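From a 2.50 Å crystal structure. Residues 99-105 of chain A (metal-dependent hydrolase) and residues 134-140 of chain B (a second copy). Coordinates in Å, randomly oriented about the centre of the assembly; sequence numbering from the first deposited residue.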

# COMPACT_ATOMS: atom_id res chain seq x y z
N ILE A 99 0.44 13.35 -18.61
CA ILE A 99 -0.12 12.08 -18.17
C ILE A 99 -0.59 12.32 -16.74
O ILE A 99 0.03 13.11 -16.02
CB ILE A 99 0.96 10.98 -18.21
CG1 ILE A 99 1.24 10.60 -19.67
CG2 ILE A 99 0.53 9.78 -17.38
CD1 ILE A 99 2.36 9.59 -19.86
N PRO A 100 -1.66 11.64 -16.29
CA PRO A 100 -2.53 10.63 -16.89
C PRO A 100 -3.72 11.12 -17.70
O PRO A 100 -4.70 10.39 -17.86
CB PRO A 100 -3.02 9.87 -15.67
CG PRO A 100 -3.32 11.01 -14.73
CD PRO A 100 -2.07 11.89 -14.89
N TYR A 101 -3.67 12.34 -18.22
CA TYR A 101 -4.80 12.85 -18.98
C TYR A 101 -4.62 12.52 -20.45
O TYR A 101 -4.06 13.30 -21.22
CB TYR A 101 -4.91 14.36 -18.75
CG TYR A 101 -4.95 14.70 -17.27
CD1 TYR A 101 -6.04 14.33 -16.48
CD2 TYR A 101 -3.86 15.32 -16.64
CE1 TYR A 101 -6.05 14.57 -15.11
CE2 TYR A 101 -3.86 15.56 -15.27
CZ TYR A 101 -4.96 15.18 -14.51
OH TYR A 101 -4.97 15.41 -13.16
N GLU A 102 -5.12 11.35 -20.84
CA GLU A 102 -4.98 10.85 -22.21
C GLU A 102 -5.22 11.82 -23.36
O GLU A 102 -4.33 12.03 -24.17
CB GLU A 102 -5.88 9.63 -22.42
CG GLU A 102 -5.78 9.06 -23.83
CD GLU A 102 -6.66 7.84 -24.05
OE1 GLU A 102 -7.88 7.95 -23.79
OE2 GLU A 102 -6.14 6.79 -24.48
N LEU A 103 -6.40 12.41 -23.43
CA LEU A 103 -6.71 13.31 -24.53
C LEU A 103 -5.78 14.51 -24.55
O LEU A 103 -5.34 14.94 -25.62
CB LEU A 103 -8.17 13.77 -24.46
CG LEU A 103 -8.81 14.04 -25.83
CD1 LEU A 103 -8.66 12.79 -26.69
CD2 LEU A 103 -10.28 14.40 -25.67
N ASP A 104 -5.46 15.04 -23.37
CA ASP A 104 -4.58 16.19 -23.27
C ASP A 104 -3.15 15.83 -23.69
O ASP A 104 -2.47 16.62 -24.34
CB ASP A 104 -4.59 16.71 -21.83
CG ASP A 104 -5.98 17.21 -21.41
OD1 ASP A 104 -6.33 18.35 -21.76
OD2 ASP A 104 -6.71 16.44 -20.75
N ALA A 105 -2.72 14.63 -23.32
CA ALA A 105 -1.39 14.17 -23.67
C ALA A 105 -1.30 13.98 -25.18
O ALA A 105 -0.29 14.31 -25.79
CB ALA A 105 -1.09 12.85 -22.96
N SER B 134 -12.17 12.48 -9.35
CA SER B 134 -10.87 12.69 -9.98
C SER B 134 -11.02 13.48 -11.28
O SER B 134 -11.91 13.20 -12.09
CB SER B 134 -10.19 11.34 -10.25
OG SER B 134 -8.82 11.52 -10.54
N PRO B 135 -10.16 14.49 -11.48
CA PRO B 135 -10.23 15.29 -12.70
C PRO B 135 -9.88 14.48 -13.94
O PRO B 135 -9.94 14.98 -15.06
CB PRO B 135 -9.24 16.43 -12.42
CG PRO B 135 -8.25 15.81 -11.47
CD PRO B 135 -9.17 15.04 -10.54
N VAL B 136 -9.53 13.22 -13.75
CA VAL B 136 -9.20 12.36 -14.87
C VAL B 136 -10.48 12.10 -15.67
O VAL B 136 -10.43 11.77 -16.85
CB VAL B 136 -8.58 11.02 -14.37
CG1 VAL B 136 -8.61 9.97 -15.46
CG2 VAL B 136 -7.14 11.27 -13.93
N LEU B 137 -11.62 12.28 -15.01
CA LEU B 137 -12.93 12.07 -15.61
C LEU B 137 -13.75 13.35 -15.84
O LEU B 137 -14.97 13.26 -16.00
CB LEU B 137 -13.74 11.13 -14.71
CG LEU B 137 -13.70 9.62 -14.91
CD1 LEU B 137 -12.36 9.16 -15.43
CD2 LEU B 137 -14.03 8.96 -13.59
N GLU B 138 -13.12 14.52 -15.88
CA GLU B 138 -13.87 15.77 -16.08
C GLU B 138 -14.88 15.75 -17.22
O GLU B 138 -16.04 16.12 -17.02
CB GLU B 138 -12.93 16.96 -16.29
CG GLU B 138 -12.19 17.41 -15.04
CD GLU B 138 -11.55 18.78 -15.22
OE1 GLU B 138 -11.15 19.11 -16.36
OE2 GLU B 138 -11.44 19.51 -14.20
N ARG B 139 -14.44 15.34 -18.40
CA ARG B 139 -15.33 15.31 -19.55
C ARG B 139 -16.54 14.42 -19.28
O ARG B 139 -17.61 14.65 -19.84
CB ARG B 139 -14.57 14.83 -20.79
CG ARG B 139 -13.39 15.72 -21.17
CD ARG B 139 -12.72 15.28 -22.47
NE ARG B 139 -11.58 16.14 -22.81
CZ ARG B 139 -10.40 16.11 -22.19
NH1 ARG B 139 -10.17 15.27 -21.19
NH2 ARG B 139 -9.43 16.94 -22.58
N VAL B 140 -16.38 13.42 -18.42
CA VAL B 140 -17.49 12.53 -18.09
C VAL B 140 -18.49 13.33 -17.26
O VAL B 140 -19.70 13.24 -17.47
CB VAL B 140 -17.05 11.29 -17.27
CG1 VAL B 140 -18.27 10.45 -16.91
CG2 VAL B 140 -16.07 10.44 -18.07

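What joins the two stretches at their polar end? Arg B139 reaches across to Asp A104, its NH2 lying 3.3 Å from Asp A104 OD2 in a salt bridge that includes a weak hydrogen bond. The N-H...O angle of 165° is nearly straight, so it is the length that makes the bond weak. Opposite charges still favour the pairing, and the carboxylate oxygen sits at the edge of the guanidinium, near its plane, where the N-H groups point.

How does the arginine span the gap? Its CA-to-CB bond points toward chain A, and after an m chi1 of -60° both chi2 and chi3 are t, so the chain runs extended from CB to NE. Chi4 of 74° then turns the guanidinium out of line with that extended chain. Asp A104 meets it from the first turn of a helix, its own CB directed toward chain B and its chi1 m at -63°. NH1 is hydrogen-bonded elsewhere in the structure.

Why is a leucine useful beside this charged pair? Leu A103 lies over one face of the guanidinium, with CD2 3.6 Å from Arg B139 NE. A methyl suits that face because the flat group directs its hydrogens outward in its plane, leaving the surface above it free for apolar packing. The leucine's CB points toward chain B, but its chi1 of -148° lies between wells, with chi2 p at 55°. Arg B139 thus uses a face and an edge at once, and it has the largest area covered in this contact, 74 Å² of the 300 Å² buried over both sides.

What fills the apolar end? Val B136 CG2 packs 3.7 Å from Tyr A101 CE1 and 3.9 Å from Pro A100 CG, so one methyl touches two neighbouring residues. The valine's CB points sideways; with chi1 t at 163°, CG2 is the methyl that comes close to Pro A100 and Tyr A101, and CG1 lies farther from both. Pro A100 follows a cis peptide bond; its CA-to-CB bond points toward chain B, and the compact C-gamma endo ring meets the valine through CG.

How does the tyrosine reach its partners when its CB points sideways? With chi1 m at -53° and chi2 at -67°, the long ring brings its end nearer to chain B, and OH comes within 3.7 Å of Pro B135 CG. Val B136 CG2 approaches the ring obliquely. The side chain thus touches Val B136 through CE1 and comes closest to Pro B135 at OH.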